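Aldose 1-epimerase (Escherichia coli, PDB 3NRE) probably catalyses the interconversion of the alpha and beta anomers of aldose sugars, as an aldose 1-epimerase (mutarotase). Local coordinates at residues Ile222-Thr227 and Ser282-Arg287; Leu128-Ser133 and Thr146-Tyr151; Ser110-Tyr115 and Glu140-Gly145; Ser133-Gly138 and Gly277-Ser282; Arg197-Asn202 and Phe236-Ala241. One frame throughout, in Å; residues are numbered along the deposited sequence.

Contact 1: residues Ile222-Thr227 and Ser282-Arg287; sequences IIMETT and SEMSLR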
# COMPACT_ATOMS: atom_id res chain seq x y z
N ILE A 222 11.42 7.41 9.77
CA ILE A 222 11.09 6.02 9.43
C ILE A 222 11.75 5.72 8.11
O ILE A 222 11.62 6.51 7.17
CB ILE A 222 9.57 5.80 9.25
CG1 ILE A 222 8.85 5.98 10.58
CG2 ILE A 222 9.28 4.41 8.66
CD1 ILE A 222 7.44 5.47 10.56
N ILE A 223 12.46 4.59 8.07
CA ILE A 223 13.18 4.13 6.89
C ILE A 223 12.37 2.99 6.33
O ILE A 223 12.19 1.95 6.97
CB ILE A 223 14.57 3.56 7.19
CG1 ILE A 223 15.50 4.64 7.72
CG2 ILE A 223 15.16 2.84 5.96
CD1 ILE A 223 15.68 5.76 6.80
N MSE A 224 11.88 3.21 5.13
CA MSE A 224 11.09 2.21 4.39
C MSE A 224 11.98 1.51 3.37
O MSE A 224 12.66 2.19 2.57
CB MSE A 224 9.88 2.85 3.66
CG MSE A 224 9.16 1.90 2.66
SE MSE A 224 7.52 2.48 1.70
CE MSE A 224 6.45 3.16 3.11
N GLU A 225 11.96 0.17 3.38
CA GLU A 225 12.70 -0.67 2.43
C GLU A 225 11.80 -1.78 1.93
O GLU A 225 11.00 -2.33 2.67
CB GLU A 225 13.95 -1.30 3.06
CG GLU A 225 15.00 -0.29 3.42
CD GLU A 225 16.31 -0.92 3.93
OE1 GLU A 225 16.69 -2.04 3.52
OE2 GLU A 225 16.96 -0.24 4.74
N THR A 226 11.86 -2.05 0.64
CA THR A 226 11.07 -3.14 0.05
C THR A 226 11.99 -4.19 -0.60
O THR A 226 13.11 -3.87 -1.14
CB THR A 226 10.10 -2.62 -1.02
OG1 THR A 226 10.85 -1.79 -1.94
CG2 THR A 226 8.90 -1.84 -0.37
N THR A 227 11.55 -5.45 -0.54
CA THR A 227 12.32 -6.56 -1.15
C THR A 227 11.36 -7.53 -1.83
O THR A 227 10.48 -8.07 -1.17
CB THR A 227 13.11 -7.40 -0.11
OG1 THR A 227 13.85 -6.53 0.74
CG2 THR A 227 14.07 -8.36 -0.79
N SER A 282 6.41 -10.32 -1.63
CA SER A 282 7.10 -9.03 -1.48
C SER A 282 7.16 -8.71 0.00
O SER A 282 6.33 -9.19 0.73
CB SER A 282 6.42 -7.89 -2.23
OG SER A 282 5.11 -7.69 -1.80
N GLU A 283 8.12 -7.88 0.42
CA GLU A 283 8.26 -7.50 1.81
C GLU A 283 8.41 -5.98 1.89
O GLU A 283 9.04 -5.36 1.04
CB GLU A 283 9.51 -8.20 2.37
CG GLU A 283 9.86 -7.89 3.79
CD GLU A 283 11.26 -8.36 4.15
OE1 GLU A 283 11.44 -9.60 4.21
OE2 GLU A 283 12.15 -7.49 4.36
N MSE A 284 7.84 -5.37 2.93
CA MSE A 284 8.08 -3.97 3.23
C MSE A 284 8.60 -3.96 4.65
O MSE A 284 7.99 -4.60 5.51
CB MSE A 284 6.76 -3.21 3.16
CG MSE A 284 6.80 -1.79 3.73
SE MSE A 284 5.18 -0.81 3.67
CE MSE A 284 4.11 -1.73 4.98
N SER A 285 9.68 -3.21 4.92
CA SER A 285 10.08 -2.99 6.28
C SER A 285 10.04 -1.51 6.61
O SER A 285 10.31 -0.65 5.75
CB SER A 285 11.43 -3.61 6.56
OG SER A 285 12.50 -2.91 5.94
N LEU A 286 9.64 -1.21 7.85
CA LEU A 286 9.65 0.16 8.36
C LEU A 286 10.53 0.19 9.59
O LEU A 286 10.20 -0.42 10.59
CB LEU A 286 8.22 0.61 8.71
CG LEU A 286 7.17 0.56 7.58
CD1 LEU A 286 5.78 0.90 8.14
CD2 LEU A 286 7.57 1.48 6.43
N ARG A 287 11.63 0.93 9.54
CA ARG A 287 12.56 0.98 10.64
C ARG A 287 12.55 2.35 11.26
O ARG A 287 12.68 3.36 10.54
CB ARG A 287 13.98 0.61 10.18
CG ARG A 287 15.01 0.69 11.27
CD ARG A 287 16.33 -0.05 10.94
NE ARG A 287 16.99 0.55 9.77
CZ ARG A 287 17.71 1.67 9.78
NH1 ARG A 287 17.90 2.37 10.89
NH2 ARG A 287 18.26 2.09 8.65
O HOH W 1 13.45 -0.40 6.81
O HOH W 2 12.61 -4.95 2.83
O HOH W 3 15.96 -0.54 7.60

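Contact 2: residues Leu128-Ser133 and Thr146-Tyr151; sequences LTVTLS and TGWHPY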
# COMPACT_ATOMS: atom_id res chain seq x y z
N LEU A 128 9.54 -3.03 11.89
CA LEU A 128 8.37 -3.81 11.53
C LEU A 128 8.61 -4.35 10.12
O LEU A 128 8.94 -3.57 9.21
CB LEU A 128 7.14 -2.90 11.45
CG LEU A 128 5.91 -3.52 10.78
CD1 LEU A 128 5.43 -4.76 11.55
CD2 LEU A 128 4.78 -2.49 10.62
N THR A 129 8.47 -5.68 9.95
CA THR A 129 8.56 -6.32 8.64
C THR A 129 7.19 -6.95 8.32
O THR A 129 6.61 -7.69 9.12
CB THR A 129 9.67 -7.41 8.61
OG1 THR A 129 10.92 -6.83 9.03
CG2 THR A 129 9.84 -8.00 7.21
N VAL A 130 6.70 -6.68 7.12
CA VAL A 130 5.42 -7.19 6.66
C VAL A 130 5.68 -7.87 5.31
O VAL A 130 6.36 -7.30 4.48
CB VAL A 130 4.36 -6.08 6.45
CG1 VAL A 130 3.04 -6.74 6.09
CG2 VAL A 130 4.20 -5.16 7.72
N THR A 131 5.18 -9.09 5.15
CA THR A 131 5.41 -9.92 3.99
C THR A 131 4.06 -10.39 3.40
O THR A 131 3.23 -10.98 4.13
CB THR A 131 6.30 -11.12 4.46
OG1 THR A 131 7.51 -10.62 5.05
CG2 THR A 131 6.63 -12.13 3.33
N LEU A 132 3.83 -10.14 2.11
CA LEU A 132 2.67 -10.66 1.40
C LEU A 132 3.14 -11.73 0.40
O LEU A 132 4.09 -11.47 -0.34
CB LEU A 132 1.99 -9.54 0.62
CG LEU A 132 0.98 -8.62 1.32
CD1 LEU A 132 0.76 -7.45 0.40
CD2 LEU A 132 -0.34 -9.39 1.68
N SER A 133 2.49 -12.90 0.41
CA SER A 133 2.75 -13.99 -0.50
C SER A 133 1.42 -14.45 -1.06
O SER A 133 0.51 -14.82 -0.29
CB SER A 133 3.43 -15.18 0.20
OG SER A 133 4.56 -14.74 0.93
N THR A 146 1.62 -6.87 -5.70
CA THR A 146 1.40 -6.64 -4.27
C THR A 146 1.88 -5.27 -3.87
O THR A 146 2.68 -4.59 -4.59
CB THR A 146 2.16 -7.70 -3.42
OG1 THR A 146 3.52 -7.78 -3.89
CG2 THR A 146 1.52 -9.04 -3.55
N GLY A 147 1.40 -4.85 -2.70
CA GLY A 147 1.80 -3.57 -2.19
C GLY A 147 1.07 -3.29 -0.93
O GLY A 147 0.37 -4.14 -0.43
N TRP A 148 1.30 -2.09 -0.43
CA TRP A 148 0.64 -1.62 0.76
C TRP A 148 0.31 -0.17 0.65
O TRP A 148 0.90 0.58 -0.16
CB TRP A 148 1.53 -1.82 2.01
CG TRP A 148 1.74 -3.22 2.44
CD1 TRP A 148 1.01 -3.95 3.37
CD2 TRP A 148 2.79 -4.08 1.98
NE1 TRP A 148 1.57 -5.24 3.47
CE2 TRP A 148 2.64 -5.33 2.64
CE3 TRP A 148 3.82 -3.93 1.03
CZ2 TRP A 148 3.51 -6.40 2.40
CZ3 TRP A 148 4.65 -4.99 0.77
CH2 TRP A 148 4.51 -6.21 1.48
N HIS A 149 -0.62 0.23 1.52
CA HIS A 149 -1.16 1.56 1.55
C HIS A 149 -1.10 2.13 2.96
O HIS A 149 -2.13 2.22 3.65
CB HIS A 149 -2.57 1.51 0.97
CG HIS A 149 -3.18 2.83 0.67
ND1 HIS A 149 -3.55 3.71 1.66
CD2 HIS A 149 -3.61 3.37 -0.49
CE1 HIS A 149 -4.15 4.76 1.12
NE2 HIS A 149 -4.22 4.57 -0.18
N PRO A 150 0.11 2.49 3.43
CA PRO A 150 0.22 3.04 4.78
C PRO A 150 -0.15 4.51 4.85
O PRO A 150 0.15 5.29 3.92
CB PRO A 150 1.69 2.79 5.14
CG PRO A 150 2.38 2.74 3.85
CD PRO A 150 1.44 2.25 2.83
N TYR A 151 -0.74 4.88 5.97
CA TYR A 151 -1.08 6.22 6.30
C TYR A 151 -0.13 6.73 7.38
O TYR A 151 -0.09 6.18 8.49
CB TYR A 151 -2.49 6.29 6.88
CG TYR A 151 -3.62 5.95 5.91
CD1 TYR A 151 -3.97 4.62 5.66
CD2 TYR A 151 -4.35 6.94 5.29
CE1 TYR A 151 -5.04 4.31 4.79
CE2 TYR A 151 -5.42 6.62 4.45
CZ TYR A 151 -5.72 5.33 4.19
OH TYR A 151 -6.78 5.01 3.36

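Contact 3: residues Ser110-Tyr115 and Glu140-Gly145; sequences SGVYHY and ETLPFG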
# COMPACT_ATOMS: atom_id res chain seq x y z
N SER A 110 -14.05 -15.55 -6.06
CA SER A 110 -15.04 -14.89 -6.90
C SER A 110 -14.34 -13.86 -7.77
O SER A 110 -13.17 -13.56 -7.59
CB SER A 110 -16.12 -14.22 -6.04
OG SER A 110 -15.55 -13.46 -5.02
N GLY A 111 -15.05 -13.32 -8.75
CA GLY A 111 -14.46 -12.35 -9.64
C GLY A 111 -13.43 -12.94 -10.58
O GLY A 111 -13.47 -14.14 -10.90
N VAL A 112 -12.54 -12.08 -11.05
CA VAL A 112 -11.59 -12.40 -12.13
C VAL A 112 -10.44 -13.30 -11.56
O VAL A 112 -10.10 -14.30 -12.17
CB VAL A 112 -11.03 -11.14 -12.78
CG1 VAL A 112 -9.84 -11.45 -13.67
CG2 VAL A 112 -12.10 -10.46 -13.57
N TYR A 113 -9.88 -12.90 -10.42
CA TYR A 113 -8.75 -13.57 -9.78
C TYR A 113 -9.21 -14.45 -8.60
O TYR A 113 -9.93 -13.98 -7.70
CB TYR A 113 -7.77 -12.55 -9.24
CG TYR A 113 -6.95 -11.77 -10.23
CD1 TYR A 113 -7.51 -10.73 -10.97
CD2 TYR A 113 -5.60 -12.00 -10.38
CE1 TYR A 113 -6.71 -9.97 -11.83
CE2 TYR A 113 -4.83 -11.28 -11.22
CZ TYR A 113 -5.39 -10.24 -11.96
OH TYR A 113 -4.57 -9.54 -12.81
N HIS A 114 -8.79 -15.72 -8.61
CA HIS A 114 -8.96 -16.61 -7.47
C HIS A 114 -7.56 -16.85 -6.90
O HIS A 114 -6.62 -17.13 -7.65
CB HIS A 114 -9.59 -17.96 -7.88
CG HIS A 114 -11.01 -17.86 -8.32
ND1 HIS A 114 -11.81 -18.97 -8.51
CD2 HIS A 114 -11.79 -16.78 -8.59
CE1 HIS A 114 -13.01 -18.58 -8.90
NE2 HIS A 114 -13.03 -17.26 -8.95
N TYR A 115 -7.43 -16.79 -5.58
CA TYR A 115 -6.11 -16.88 -4.97
C TYR A 115 -6.21 -17.05 -3.46
O TYR A 115 -7.30 -16.92 -2.87
CB TYR A 115 -5.25 -15.62 -5.27
CG TYR A 115 -5.95 -14.37 -4.81
CD1 TYR A 115 -5.82 -13.93 -3.50
CD2 TYR A 115 -6.80 -13.66 -5.67
CE1 TYR A 115 -6.48 -12.81 -3.06
CE2 TYR A 115 -7.47 -12.56 -5.24
CZ TYR A 115 -7.30 -12.12 -3.94
OH TYR A 115 -7.97 -11.04 -3.43
N GLU A 140 -6.44 -20.27 -14.96
CA GLU A 140 -5.56 -19.63 -15.95
C GLU A 140 -4.49 -18.73 -15.34
O GLU A 140 -4.70 -18.10 -14.29
CB GLU A 140 -6.41 -18.76 -16.90
CG GLU A 140 -7.59 -19.46 -17.55
CD GLU A 140 -7.16 -20.51 -18.58
OE1 GLU A 140 -5.95 -20.62 -18.90
OE2 GLU A 140 -8.06 -21.24 -19.07
N THR A 141 -3.36 -18.62 -16.04
CA THR A 141 -2.31 -17.67 -15.69
C THR A 141 -2.82 -16.22 -15.76
O THR A 141 -3.45 -15.88 -16.75
CB THR A 141 -1.17 -17.80 -16.69
OG1 THR A 141 -0.67 -19.14 -16.63
CG2 THR A 141 -0.03 -16.80 -16.39
N LEU A 142 -2.56 -15.41 -14.71
CA LEU A 142 -2.92 -13.96 -14.66
C LEU A 142 -1.76 -13.16 -14.10
O LEU A 142 -0.86 -13.74 -13.48
CB LEU A 142 -4.16 -13.74 -13.83
CG LEU A 142 -5.50 -14.19 -14.43
CD1 LEU A 142 -6.64 -14.12 -13.41
CD2 LEU A 142 -5.87 -13.35 -15.65
N PRO A 143 -1.73 -11.85 -14.36
CA PRO A 143 -0.63 -11.02 -13.87
C PRO A 143 -0.94 -10.42 -12.49
O PRO A 143 -2.02 -9.83 -12.28
CB PRO A 143 -0.50 -9.95 -14.98
CG PRO A 143 -1.90 -9.70 -15.39
CD PRO A 143 -2.54 -11.12 -15.36
N PHE A 144 -0.00 -10.61 -11.56
CA PHE A 144 -0.16 -10.28 -10.17
C PHE A 144 0.78 -9.20 -9.70
O PHE A 144 1.90 -9.01 -10.19
CB PHE A 144 0.05 -11.52 -9.28
CG PHE A 144 -1.13 -12.51 -9.25
CD1 PHE A 144 -1.36 -13.36 -10.30
CD2 PHE A 144 -1.92 -12.67 -8.11
CE1 PHE A 144 -2.40 -14.25 -10.27
CE2 PHE A 144 -2.97 -13.61 -8.08
CZ PHE A 144 -3.18 -14.41 -9.14
N GLY A 145 0.33 -8.52 -8.67
CA GLY A 145 1.19 -7.60 -7.95
C GLY A 145 0.77 -7.51 -6.48
O GLY A 145 -0.28 -7.99 -6.11

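Contact 4: residues Ser133-Gly138 and Gly277-Ser282; sequences SVTNQG and GESTTS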
# COMPACT_ATOMS: atom_id res chain seq x y z
N SER A 133 2.49 -12.90 0.41
CA SER A 133 2.75 -13.99 -0.50
C SER A 133 1.42 -14.45 -1.06
O SER A 133 0.51 -14.82 -0.29
CB SER A 133 3.43 -15.18 0.20
OG SER A 133 4.56 -14.74 0.93
N VAL A 134 1.30 -14.45 -2.40
CA VAL A 134 0.03 -14.70 -3.06
C VAL A 134 0.20 -15.82 -4.04
O VAL A 134 1.20 -15.85 -4.75
CB VAL A 134 -0.53 -13.41 -3.75
CG1 VAL A 134 0.46 -12.80 -4.75
CG2 VAL A 134 -1.87 -13.67 -4.46
N THR A 135 -0.74 -16.76 -4.01
CA THR A 135 -0.71 -17.94 -4.87
C THR A 135 -1.93 -17.94 -5.78
O THR A 135 -3.06 -17.84 -5.30
CB THR A 135 -0.78 -19.23 -4.02
OG1 THR A 135 0.28 -19.23 -3.06
CG2 THR A 135 -0.71 -20.50 -4.90
N ASN A 136 -1.72 -18.08 -7.09
CA ASN A 136 -2.83 -18.18 -8.05
C ASN A 136 -3.54 -19.54 -7.85
O ASN A 136 -2.92 -20.61 -7.92
CB ASN A 136 -2.33 -18.01 -9.49
CG ASN A 136 -3.48 -17.95 -10.52
OD1 ASN A 136 -4.65 -17.94 -10.13
ND2 ASN A 136 -3.16 -17.93 -11.79
N GLN A 137 -4.84 -19.47 -7.59
CA GLN A 137 -5.70 -20.64 -7.42
C GLN A 137 -6.78 -20.75 -8.52
O GLN A 137 -7.73 -21.54 -8.38
CB GLN A 137 -6.38 -20.58 -6.05
CG GLN A 137 -5.42 -20.81 -4.90
CD GLN A 137 -6.13 -21.02 -3.54
OE1 GLN A 137 -7.10 -20.32 -3.20
NE2 GLN A 137 -5.63 -21.97 -2.76
N GLY A 138 -6.66 -19.94 -9.58
CA GLY A 138 -7.61 -19.98 -10.69
C GLY A 138 -7.22 -21.04 -11.71
O GLY A 138 -6.27 -21.81 -11.49
N GLY A 277 -1.17 -22.37 -9.22
CA GLY A 277 -0.26 -22.88 -8.22
C GLY A 277 1.06 -22.14 -8.01
O GLY A 277 1.80 -22.47 -7.07
N GLU A 278 1.41 -21.19 -8.87
CA GLU A 278 2.64 -20.36 -8.68
C GLU A 278 2.41 -19.19 -7.71
O GLU A 278 1.30 -18.69 -7.60
CB GLU A 278 3.17 -19.82 -10.02
CG GLU A 278 4.42 -20.51 -10.56
CD GLU A 278 4.68 -20.24 -12.02
OE1 GLU A 278 4.07 -19.29 -12.59
OE2 GLU A 278 5.52 -20.95 -12.62
N SER A 279 3.47 -18.77 -7.01
CA SER A 279 3.33 -17.71 -6.01
C SER A 279 4.34 -16.61 -6.22
O SER A 279 5.37 -16.80 -6.86
CB SER A 279 3.58 -18.30 -4.62
OG SER A 279 2.71 -19.39 -4.35
N THR A 280 4.07 -15.45 -5.68
CA THR A 280 5.09 -14.41 -5.61
C THR A 280 4.97 -13.74 -4.22
O THR A 280 3.91 -13.78 -3.62
CB THR A 280 4.98 -13.37 -6.73
OG1 THR A 280 6.15 -12.55 -6.68
CG2 THR A 280 3.73 -12.50 -6.59
N THR A 281 6.09 -13.16 -3.76
CA THR A 281 6.19 -12.61 -2.41
C THR A 281 6.86 -11.25 -2.47
O THR A 281 7.76 -11.01 -3.30
CB THR A 281 6.99 -13.56 -1.48
OG1 THR A 281 6.37 -14.85 -1.43
CG2 THR A 281 7.08 -12.98 -0.06
N SER A 282 6.41 -10.32 -1.63
CA SER A 282 7.10 -9.03 -1.48
C SER A 282 7.16 -8.71 0.00
O SER A 282 6.33 -9.19 0.73
CB SER A 282 6.42 -7.89 -2.23
OG SER A 282 5.11 -7.69 -1.80

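Contact 5: residues Arg197-Asn202 and Phe236-Ala241; sequences RQWVNN and FVSDPA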
# COMPACT_ATOMS: atom_id res chain seq x y z
N ARG A 197 0.58 21.17 0.48
CA ARG A 197 -0.63 21.39 1.27
C ARG A 197 -1.82 21.59 0.34
O ARG A 197 -2.47 22.64 0.34
CB ARG A 197 -0.46 22.60 2.21
CG ARG A 197 0.38 22.28 3.44
CD ARG A 197 -0.02 20.92 3.97
NE ARG A 197 0.63 20.52 5.23
CZ ARG A 197 1.81 19.91 5.31
NH1 ARG A 197 2.52 19.64 4.22
NH2 ARG A 197 2.29 19.57 6.49
N GLN A 198 -2.10 20.55 -0.43
CA GLN A 198 -3.18 20.52 -1.41
C GLN A 198 -3.31 19.06 -1.86
O GLN A 198 -2.43 18.24 -1.60
CB GLN A 198 -2.87 21.40 -2.63
CG GLN A 198 -1.58 21.01 -3.34
CD GLN A 198 -1.25 22.01 -4.43
OE1 GLN A 198 -0.38 22.87 -4.26
NE2 GLN A 198 -1.97 21.94 -5.54
N TRP A 199 -4.41 18.79 -2.55
CA TRP A 199 -4.69 17.45 -3.07
C TRP A 199 -3.50 16.95 -3.84
O TRP A 199 -3.00 17.64 -4.73
CB TRP A 199 -5.88 17.50 -4.02
CG TRP A 199 -6.24 16.20 -4.65
CD1 TRP A 199 -5.87 15.77 -5.91
CD2 TRP A 199 -7.05 15.16 -4.09
NE1 TRP A 199 -6.36 14.51 -6.13
CE2 TRP A 199 -7.11 14.12 -5.04
CE3 TRP A 199 -7.71 15.01 -2.87
CZ2 TRP A 199 -7.82 12.94 -4.81
CZ3 TRP A 199 -8.41 13.84 -2.64
CH2 TRP A 199 -8.47 12.82 -3.60
N VAL A 200 -3.03 15.77 -3.49
CA VAL A 200 -2.06 15.03 -4.28
C VAL A 200 -2.55 13.59 -4.48
O VAL A 200 -2.88 12.92 -3.53
CB VAL A 200 -0.70 14.94 -3.59
CG1 VAL A 200 0.26 14.02 -4.38
CG2 VAL A 200 -0.08 16.32 -3.37
N ASN A 201 -2.58 13.10 -5.72
CA ASN A 201 -2.90 11.69 -5.97
C ASN A 201 -2.14 11.28 -7.20
O ASN A 201 -2.67 11.33 -8.31
CB ASN A 201 -4.40 11.51 -6.19
CG ASN A 201 -4.78 10.13 -6.70
OD1 ASN A 201 -4.24 9.13 -6.24
ND2 ASN A 201 -5.74 10.07 -7.65
N ASN A 202 -0.90 10.88 -7.02
CA ASN A 202 0.02 10.68 -8.16
C ASN A 202 0.90 9.50 -7.93
O ASN A 202 1.43 9.31 -6.80
CB ASN A 202 0.89 11.92 -8.43
CG ASN A 202 0.09 13.12 -8.83
OD1 ASN A 202 -0.44 13.87 -7.99
ND2 ASN A 202 -0.06 13.32 -10.16
N PHE A 236 -0.42 10.17 -1.62
CA PHE A 236 -1.73 10.73 -1.37
C PHE A 236 -1.68 11.80 -0.28
O PHE A 236 -1.17 11.55 0.81
CB PHE A 236 -2.72 9.59 -0.97
CG PHE A 236 -4.09 10.10 -0.78
CD1 PHE A 236 -4.74 10.72 -1.82
CD2 PHE A 236 -4.73 10.02 0.43
CE1 PHE A 236 -5.99 11.24 -1.66
CE2 PHE A 236 -6.01 10.55 0.61
CZ PHE A 236 -6.64 11.14 -0.43
N VAL A 237 -2.21 12.98 -0.60
CA VAL A 237 -2.53 14.06 0.34
C VAL A 237 -3.96 14.43 0.01
O VAL A 237 -4.30 14.66 -1.16
CB VAL A 237 -1.65 15.30 0.18
CG1 VAL A 237 -2.04 16.36 1.25
CG2 VAL A 237 -0.19 14.92 0.29
N SER A 238 -4.80 14.48 1.02
CA SER A 238 -6.22 14.81 0.80
C SER A 238 -6.48 16.33 0.77
O SER A 238 -5.55 17.12 0.62
CB SER A 238 -7.05 14.04 1.85
OG SER A 238 -8.42 13.96 1.52
N ASP A 239 -7.73 16.78 0.84
CA ASP A 239 -8.06 18.22 0.85
C ASP A 239 -9.35 18.42 1.61
O ASP A 239 -10.24 17.56 1.52
CB ASP A 239 -8.23 18.75 -0.59
CG ASP A 239 -8.55 20.27 -0.64
OD1 ASP A 239 -7.91 21.06 0.06
OD2 ASP A 239 -9.43 20.67 -1.42
N PRO A 240 -9.47 19.52 2.38
CA PRO A 240 -10.74 19.71 3.07
C PRO A 240 -11.99 19.80 2.18
O PRO A 240 -13.09 19.76 2.73
CB PRO A 240 -10.54 20.99 3.87
CG PRO A 240 -9.05 21.10 4.07
CD PRO A 240 -8.38 20.34 2.96
N ALA A 241 -11.84 19.86 0.84
CA ALA A 241 -12.97 19.71 -0.13
C ALA A 241 -13.46 18.27 -0.47
O ALA A 241 -14.62 18.12 -0.88
CB ALA A 241 -12.67 20.47 -1.42

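Contact 1: residues Ile222-Thr227 and Ser282-Arg287
Ile223 and Arg287 face each other as a hydrogen-bonded pair of an antiparallel ladder, with Ile223 N donating to Arg287 O at 2.8 Å and Arg287 N donating back to Ile223 O. The pairs Glu225-Ser285 and Thr227-Glu283 repeat this exchange, giving six backbone bonds between segments whose directions differ by 164°. From this pairing the Arg287 side chain can be traced outward. Its CB lies 3.9 Å from Ile223 O, and CG is anti to the backbone N. A bend at chi3 (62°) then places NE, which donates over 2.6 Å to a water at the edge of the guanidinium and in its plane. The same water donates to Glu225 OE2 at 3.0 Å. Glu225 OE2 and Arg287 NH2 are not in contact, at 4.7 Å, and the water bridges the two charged groups. At the tip, NH2 approaches Ile223 CG1 at 3.9 Å, a carbon that covers one guanidinium face, while NH1 forms a salt bridge with Glu289. A second water, donating to Ile223 O, also bonds Ser285 OG at 2.8 Å. On the reverse face Leu286 CB meets Ile222 CG2 at 3.9 Å, and Phe152 lies against Ile222. A mostly polar, hydrated face and a largely apolar, buried one are what a sheet of the galactose mutarotase-like beta-sandwich presents to solvent and core.

Contact 2: residues Leu128-Ser133 and Thr146-Tyr151
Leu132 and Trp148 reach toward each other tip to tip, and their meeting is the tight part of this contact. Leu132 CD1, anti to CA (chi2 166°), sits over one face of the indole, 3.5 Å above its plane and displaced toward the rim. Leu132 CD1 is 3.9 Å from the centroid of the Trp148 six-membered ring, 28° off its normal, which qualifies as a CH-pi contact. Leu132 CG closes on Trp148 CZ2 at 3.5 Å, and CD1 also lies 3.4 Å from Gly147 O. Val130 slides past the indole in the opposite direction, bringing CG1 within 3.4 Å of Trp148 NE1 at an oblique angle. That nitrogen is nevertheless satisfied, by a hydrogen bond to Gln119 OE1, so the methyl packs beside a polar atom already in use. The fit slackens toward Thr146, whose CB is 4.1 Å from Leu132 CD1 and whose hydroxyl turns to Ser282. The strand axes approach to 8.9 Å at closest, with directions 137° apart, so the gap is bridged through side chains; His149 to Tyr151 make no contact with 128-133. His149 instead stacks on Phe49, and its NE2 bonds a glycol fragment probably from the crystallisation liquor, consistent with a pocket at that end. Side chains meeting across such a gap are typical of the apolar interior between the two large sheets of a mutarotase-like beta-sandwich.

Contact 3: residues Ser110-Tyr115 and Glu140-Gly145
Tyr113 turns the edge of its ring toward the face of Phe144, a T-shaped pair with centroids 5.1 Å apart and planes at 88°. The edge atom is CD2, which comes to 3.6 Å from Phe144 CZ and stands offset toward the rim of the Phe144 face. The face of Tyr113 is used differently: Leu142 CD1 lies over it at 3.9 Å from the centroid and 13° from the normal, a CH-pi contact, while Leu142 CB touches Tyr113 CE2 at 3.6 Å. Leu142 CD1 also approaches the main chain, 3.7 Å from Val112 O. In Tyr113 chi1 (-71°) sets CG anti to the carbonyl carbon; from there the ring extends to segment 140-145, although CB does not point there. At the ring's far end the phenol donates from OH to Pro143 O over a short 2.6 Å, in the carbonyl plane. Pro143 CD rests 3.6 Å from the same OH, the two side chains crossing at about a right angle. Phe144 is met from another direction by Tyr115, whose CB lies at its edge, 4.1 Å from CE2, and whose own hydroxyl is bonded to Asp86. Because the phenol of Tyr113 gives its proton to Pro143 O, its second hydrogen bond, with His263 NE2, is probably one that it accepts; these polar partners at OH, with Leu142 over a face and Phe144 at an edge, would restrict the position and rotation of this buried ring.

Contact 4: residues Ser133-Gly138 and Gly277-Ser282
Thr135 OG1 and Ser279 OG lie 2.8 Å apart, hydrogen-bonded above a non-hydrogen-bonded pair of an antiparallel ladder. Both oxygens are anti to their carbonyl carbons (chi1 -56° in each), which brings the hydroxyls together between the strands. Ser133 OG and Thr281 OG1 repeat the pairing at 3.0 Å, less securely because Thr281 has a second conformer. Between these hydroxyl pairs Val134 and Thr280 exchange two backbone bonds, Val134 N donating to Thr280 O at 3.0 Å. This is the seam where the end of strand 127-136 joins the start of strand 279-290, late in the chain, within the large antiparallel sheet of the mutarotase-like sandwich. On its reverse face Val134 CG1 and Thr280 CG2 pack side by side at 3.8 Å, with Phe144 and Ile272 beneath. Past the ladder Asn136 OD1 accepts from Gly138 N in an Asx turn, the donor 44° above the carbonyl plane. Asn136 ND2 bonds Glu140 O and Leu274 O, while Asn136 O receives Gly277 N at 2.8 Å.

Contact 5: residues Arg197-Asn202 and Phe236-Ala241
Trp199 and Phe236 form an edge-to-face pair beside a short antiparallel ladder, the place where strands 200-205 and 232-237 meet in the second large sheet of the mutarotase-like sandwich. Phe236 supplies the edge: its CE1 comes within 3.5 Å of Trp199 CH2, the ring planes stand at 86°, and the centroids are 5.2 Å apart. Although the Trp199 CB points away from the other segment, CG anti to the backbone N (chi1 178°) starts the indole back toward Val237 O, which lies 3.6 Å from the plane of the Trp199 ring and near its rim. The same oxygen accepts from Val200 N at 2.9 Å and meets the CA-H of Trp199. Val237 N returns a bond to Val200 O, and behind this pair Val200 CB and Val237 CB touch at 3.9 Å. Val237 CG1 reaches 3.4 Å from Gln198 O. Further out, Glu170 positions the first shell: OE1 bonds Trp199 NE1 and OE2 bonds Asn201 ND2. Asn201 OD1 is hydrogen-bonded to a glycol molecule, probably from the crystallisation liquor. Phe242 adds another edge-to-face contact to the indole. Ser238 O, 3.8 Å from Trp199 N, is buried with no polar partner in the model.

How the contacts relate
Contacts 1 and 4 are ladders on strand 279-290, sharing Ser282 and adding strands 220-227 and 127-136 on its two sides. Both have a largely polar outer face, but water mediates much of it in contact 1, whereas paired hydroxyls do so in contact 4. Contact 2, about 6 Å from the chain's centre, is the most deeply placed, relying on van der Waals and CH-pi contact without hydrogen bonds between its segments; the Thr146-Ser282 hydroxyl bond ties it to both ladders. Contact 3 continues strand 142-153 toward the periphery, also buried but relying on aromatic edges and a phenol bond. Contact 5, partly buried like contacts 1 and 4, combines ladder and aromatic pair about 34 Å from contact 4, centre to centre.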